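PDB 2OZG: GCN5-related N-acetyltransferase from Anabaena variabilis, which binds coenzyme A and, as a GCN5-related N-acetyltransferase, transfers acetyl groups to amines, possibly those of aminoglycosides. Local coordinates for the interface of chains A and B. Coordinates in Å, arbitrary orientation; residue numbers count along the deposited sequence, not the author numbering. Chains: chain A/B, GCN5-related N-acetyltransferase.

The interface of chains A and B. Residues chain A 28-32, 92; chain B 202, 218, 220-222, 252, 255-256.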
ATOM      1  N   GLU A  28     -14.765   2.432  28.327  1.00 37.89           N
ATOM      2  CA  GLU A  28     -13.809   1.531  27.668  1.00 37.46           C
ATOM      3  C   GLU A  28     -14.345   0.906  26.379  1.00 34.44           C
ATOM      4  O   GLU A  28     -13.627   0.765  25.353  1.00 35.32           O
ATOM      5  CB  GLU A  28     -13.410   0.392  28.566  1.00 39.06           C
ATOM      6  CG  GLU A  28     -12.500   0.807  29.614  1.00 49.34           C
ATOM      7  CD  GLU A  28     -11.958  -0.344  30.451  1.00 63.14           C
ATOM      8  OE1 GLU A  28     -12.129  -1.542  30.053  1.00 62.02           O
ATOM      9  OE2 GLU A  28     -11.337  -0.014  31.504  1.00 70.60           O
ATOM     10  N   GLN A  29     -15.598   0.517  26.429  1.00 31.78           N
ATOM     11  CA  GLN A  29     -16.237  -0.071  25.279  1.00 35.76           C
ATOM     12  C   GLN A  29     -16.431   0.969  24.195  1.00 33.21           C
ATOM     13  O   GLN A  29     -16.044   0.759  23.066  1.00 34.82           O
ATOM     14  CB  GLN A  29     -17.558  -0.718  25.678  1.00 34.73           C
ATOM     15  CG  GLN A  29     -18.386  -1.259  24.533  1.00 37.74           C
ATOM     16  CD  GLN A  29     -19.481  -2.185  25.063  1.00 39.32           C
ATOM     17  OE1 GLN A  29     -19.709  -2.243  26.269  1.00 42.44           O
ATOM     18  NE2 GLN A  29     -20.134  -2.910  24.185  1.00 33.13           N
ATOM     19  N   CYS A  30     -17.047   2.081  24.545  1.00 35.46           N
ATOM     20  CA  CYS A  30     -17.298   3.139  23.592  1.00 34.83           C
ATOM     21  C   CYS A  30     -16.074   3.612  22.832  1.00 36.43           C
ATOM     22  O   CYS A  30     -16.114   3.740  21.618  1.00 35.83           O
ATOM     23  CB  CYS A  30     -17.942   4.326  24.276  1.00 33.05           C
ATOM     24  SG  CYS A  30     -19.618   4.055  24.775  1.00 37.20           S
ATOM     25  N   PHE A  31     -14.991   3.863  23.546  1.00 35.20           N
ATOM     26  CA  PHE A  31     -13.789   4.375  22.951  1.00 34.93           C
ATOM     27  C   PHE A  31     -12.742   3.368  22.583  1.00 35.43           C
ATOM     28  O   PHE A  31     -11.656   3.740  22.225  1.00 38.24           O
ATOM     29  CB  PHE A  31     -13.268   5.467  23.879  1.00 34.66           C
ATOM     30  CG  PHE A  31     -14.235   6.575  23.967  1.00 40.15           C
ATOM     31  CD1 PHE A  31     -14.426   7.396  22.868  1.00 43.72           C
ATOM     32  CD2 PHE A  31     -15.047   6.728  25.051  1.00 34.08           C
ATOM     33  CE1 PHE A  31     -15.345   8.365  22.888  1.00 45.35           C
ATOM     34  CE2 PHE A  31     -15.985   7.710  25.074  1.00 40.34           C
ATOM     35  CZ  PHE A  31     -16.144   8.526  23.992  1.00 41.54           C
ATOM     36  N   VAL A  32     -13.075   2.084  22.710  1.00 35.55           N
ATOM     37  CA  VAL A  32     -12.197   0.974  22.358  1.00 35.61           C
ATOM     38  C   VAL A  32     -10.878   1.096  23.107  1.00 38.09           C
ATOM     39  O   VAL A  32      -9.812   1.025  22.504  1.00 34.58           O
ATOM     40  CB  VAL A  32     -11.982   0.881  20.795  1.00 33.09           C
ATOM     41  CG1 VAL A  32     -11.450  -0.520  20.420  1.00 36.58           C
ATOM     42  CG2 VAL A  32     -13.291   1.128  20.087  1.00 36.04           C
ATOM     43  N   ARG A  92     -28.407   2.703  22.481  1.00 33.53           N
ATOM     44  CA  ARG A  92     -28.309   3.644  21.382  1.00 33.10           C
ATOM     45  C   ARG A  92     -29.541   3.730  20.487  1.00 31.36           C
ATOM     46  O   ARG A  92     -30.350   2.862  20.490  1.00 27.39           O
ATOM     47  CB  ARG A  92     -27.110   3.272  20.553  1.00 38.38           C
ATOM     48  CG  ARG A  92     -25.827   3.524  21.332  1.00 32.90           C
ATOM     49  CD  ARG A  92     -24.584   3.299  20.492  1.00 35.12           C
ATOM     50  NE  ARG A  92     -23.431   3.309  21.371  1.00 33.09           N
ATOM     51  CZ  ARG A  92     -22.243   2.768  21.115  1.00 36.21           C
ATOM     52  NH1 ARG A  92     -21.972   2.116  19.974  1.00 39.12           N
ATOM     53  NH2 ARG A  92     -21.341   2.817  22.061  1.00 29.98           N
TER
ATOM     54  N   TYR B 202     -16.956  -9.118  24.677  1.00 30.53           N
ATOM     55  CA  TYR B 202     -18.320  -8.626  24.821  1.00 30.40           C
ATOM     56  C   TYR B 202     -19.259  -9.753  24.351  1.00 29.10           C
ATOM     57  O   TYR B 202     -19.020 -10.440  23.328  1.00 33.46           O
ATOM     58  CB  TYR B 202     -18.485  -7.343  23.979  1.00 32.28           C
ATOM     59  CG  TYR B 202     -17.592  -6.238  24.435  1.00 27.92           C
ATOM     60  CD1 TYR B 202     -17.939  -5.457  25.549  1.00 28.61           C
ATOM     61  CD2 TYR B 202     -16.388  -5.989  23.818  1.00 31.76           C
ATOM     62  CE1 TYR B 202     -17.119  -4.474  26.008  1.00 30.54           C
ATOM     63  CE2 TYR B 202     -15.531  -4.982  24.288  1.00 31.98           C
ATOM     64  CZ  TYR B 202     -15.912  -4.221  25.357  1.00 33.99           C
ATOM     65  OH  TYR B 202     -15.090  -3.230  25.824  1.00 32.92           O
ATOM     66  N   PHE B 218     -18.180 -10.780  20.685  1.00 32.53           N
ATOM     67  CA  PHE B 218     -17.241 -10.013  19.925  1.00 33.86           C
ATOM     68  C   PHE B 218     -16.146  -9.364  20.720  1.00 30.18           C
ATOM     69  O   PHE B 218     -16.176  -9.293  21.966  1.00 30.23           O
ATOM     70  CB  PHE B 218     -18.030  -9.021  19.066  1.00 32.11           C
ATOM     71  CG  PHE B 218     -18.666  -7.865  19.853  1.00 36.64           C
ATOM     72  CD1 PHE B 218     -17.926  -6.719  20.125  1.00 37.40           C
ATOM     73  CD2 PHE B 218     -19.975  -7.929  20.310  1.00 23.63           C
ATOM     74  CE1 PHE B 218     -18.452  -5.671  20.870  1.00 34.93           C
ATOM     75  CE2 PHE B 218     -20.528  -6.841  21.009  1.00 26.65           C
ATOM     76  CZ  PHE B 218     -19.745  -5.715  21.269  1.00 24.50           C
ATOM     77  N   GLN B 220     -13.207  -5.881  20.170  1.00 28.05           N
ATOM     78  CA  GLN B 220     -13.016  -4.665  19.421  1.00 30.03           C
ATOM     79  C   GLN B 220     -11.552  -4.355  19.573  1.00 33.40           C
ATOM     80  O   GLN B 220     -10.981  -4.632  20.622  1.00 32.09           O
ATOM     81  CB  GLN B 220     -13.744  -3.494  20.081  1.00 32.99           C
ATOM     82  CG  GLN B 220     -15.178  -3.699  20.429  1.00 36.32           C
ATOM     83  CD  GLN B 220     -15.753  -2.412  20.967  1.00 28.87           C
ATOM     84  OE1 GLN B 220     -15.250  -1.843  21.969  1.00 33.58           O
ATOM     85  NE2 GLN B 220     -16.763  -1.914  20.294  1.00 37.69           N
ATOM     86  N   GLU B 221     -10.991  -3.651  18.606  1.00 32.52           N
ATOM     87  CA  GLU B 221      -9.606  -3.215  18.709  1.00 35.16           C
ATOM     88  C   GLU B 221      -9.374  -2.087  17.760  1.00 33.20           C
ATOM     89  O   GLU B 221     -10.132  -1.904  16.822  1.00 33.19           O
ATOM     90  CB  GLU B 221      -8.630  -4.360  18.383  1.00 35.25           C
ATOM     91  CG  GLU B 221      -8.920  -5.064  17.076  1.00 42.99           C
ATOM     92  CD  GLU B 221      -7.947  -6.219  16.787  1.00 45.32           C
ATOM     93  OE1 GLU B 221      -6.731  -5.967  16.841  1.00 45.51           O
ATOM     94  OE2 GLU B 221      -8.416  -7.357  16.511  1.00 45.18           O
ATOM     95  N   ARG B 222      -8.300  -1.341  18.018  1.00 36.95           N
ATOM     96  CA  ARG B 222      -7.831  -0.283  17.139  1.00 45.55           C
ATOM     97  C   ARG B 222      -6.548  -0.777  16.501  1.00 50.71           C
ATOM     98  O   ARG B 222      -5.655  -1.239  17.208  1.00 50.56           O
ATOM     99  CB  ARG B 222      -7.515   0.979  17.900  1.00 45.53           C
ATOM    100  CG  ARG B 222      -8.743   1.600  18.460  1.00 51.58           C
ATOM    101  CD  ARG B 222      -8.460   3.028  18.962  1.00 56.95           C
ATOM    102  NE  ARG B 222      -9.710   3.602  19.434  1.00 57.22           N
ATOM    103  CZ  ARG B 222     -10.656   4.102  18.644  1.00 52.91           C
ATOM    104  NH1 ARG B 222     -10.496   4.160  17.325  1.00 50.89           N
ATOM    105  NH2 ARG B 222     -11.774   4.557  19.171  1.00 54.62           N
ATOM    106  N   HIS B 252     -22.764   1.032  16.062  1.00 32.27           N
ATOM    107  CA  HIS B 252     -21.352   1.202  16.428  1.00 33.80           C
ATOM    108  C   HIS B 252     -20.585   2.097  15.424  1.00 32.12           C
ATOM    109  O   HIS B 252     -19.383   2.327  15.596  1.00 36.13           O
ATOM    110  CB  HIS B 252     -20.624  -0.143  16.457  1.00 31.42           C
ATOM    111  CG  HIS B 252     -20.892  -0.958  17.682  1.00 35.62           C
ATOM    112  ND1 HIS B 252     -22.057  -1.658  17.862  1.00 31.09           N
ATOM    113  CD2 HIS B 252     -20.144  -1.175  18.789  1.00 29.67           C
ATOM    114  CE1 HIS B 252     -22.011  -2.285  19.029  1.00 34.41           C
ATOM    115  NE2 HIS B 252     -20.859  -2.012  19.608  1.00 34.13           N
ATOM    116  N   GLN B 255     -18.024   4.741  16.459  0.50 31.64           N
ATOM    117  CA  GLN B 255     -16.869   4.184  17.206  0.50 35.25           C
ATOM    118  C   GLN B 255     -16.019   3.148  16.462  0.50 33.98           C
ATOM    119  O   GLN B 255     -14.869   2.916  16.822  0.50 33.34           O
ATOM    120  CB  GLN B 255     -17.261   3.584  18.622  0.50 36.97           C
ATOM    121  CG  GLN B 255     -18.368   2.467  18.792  0.50 36.58           C
ATOM    122  CD  GLN B 255     -18.087   1.420  19.967  0.50 39.59           C
ATOM    123  OE1 GLN B 255     -16.970   0.857  20.089  0.50 19.19           O
ATOM    124  NE2 GLN B 255     -19.126   1.128  20.786  0.50 39.56           N
ATOM    125  N   ILE B 256     -16.612   2.520  15.457  1.00 30.13           N
ATOM    126  CA  ILE B 256     -16.025   1.371  14.755  1.00 30.06           C
ATOM    127  C   ILE B 256     -16.071   1.582  13.241  1.00 28.73           C
ATOM    128  O   ILE B 256     -17.112   1.701  12.696  1.00 31.47           O
ATOM    129  CB  ILE B 256     -16.836   0.132  15.083  1.00 29.43           C
ATOM    130  CG1 ILE B 256     -16.778  -0.200  16.587  1.00 29.80           C
ATOM    131  CG2 ILE B 256     -16.401  -1.090  14.254  1.00 31.51           C
ATOM    132  CD1 ILE B 256     -15.342  -0.463  17.072  1.00 31.09           C
TER
HETATM  133  O   HOH W   1     -19.330  -2.260  21.644  1.00 29.02           O
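The C-terminal end of helix 20-30 of chain A, its following loop and A:Arg92 from a second loop pack against strands 202-206 and 211-222 and the 252-256 loop of chain B. The structure alone does not show that this interface is the biological one. A:Val32 is the apolar centre. Its CG1, anti to the backbone N (chi1 -162°), touches B:Glu221 CA and B:Gln220 CB. CG2 meets B:Ile256 CD1. B:Arg222 crosses this valine obliquely on a chain extended from CG to NE. Its NH2 donates to the main-chain A:Phe31 O at 3.2 Å. The oxygen lies in the guanidinium plane, but the donor sits above the carbonyl plane, and NE adds a weak bond. An alanine in place of B:Arg222 would probably loosen the loop, since both guanidinium bonds and the CG contact with A:Val32 would go. A:Gln29 holds CG anti to the backbone N (chi1 175°) and runs extended past B:Tyr202 in the opposite direction. Its amide lies over one ring face near the CD1-CE1 rim, tilted 33°. As modelled, B:Gln220 NE2 donates to B:Gln255 OE1 at 2.8 Å. However, A:Gln29 O faces two acceptors, B:Gln220 OE1 at 2.9 Å and B:Gln255 OE1. A:Arg92 NH1 and NH2 both face B:Gln255 NE2 at 3.1 Å, donors against a donor. Swapped amide N and O atoms are the likely cause. Turning both amides over would probably keep their bond with roles reversed, point both NE2 atoms at A:Gln29 O and offer B:Gln255 OE1 to A:Arg92. A:Arg92 NH1 also lies over the B:His252 face, 4.1 Å from the ring centroid. This guanidinium charge would probably disfavour a protonated B:His252. A water at the ring edge links B:His252 NE2, at 2.6 Å, to A:Gln29 NE2, at 2.7 Å.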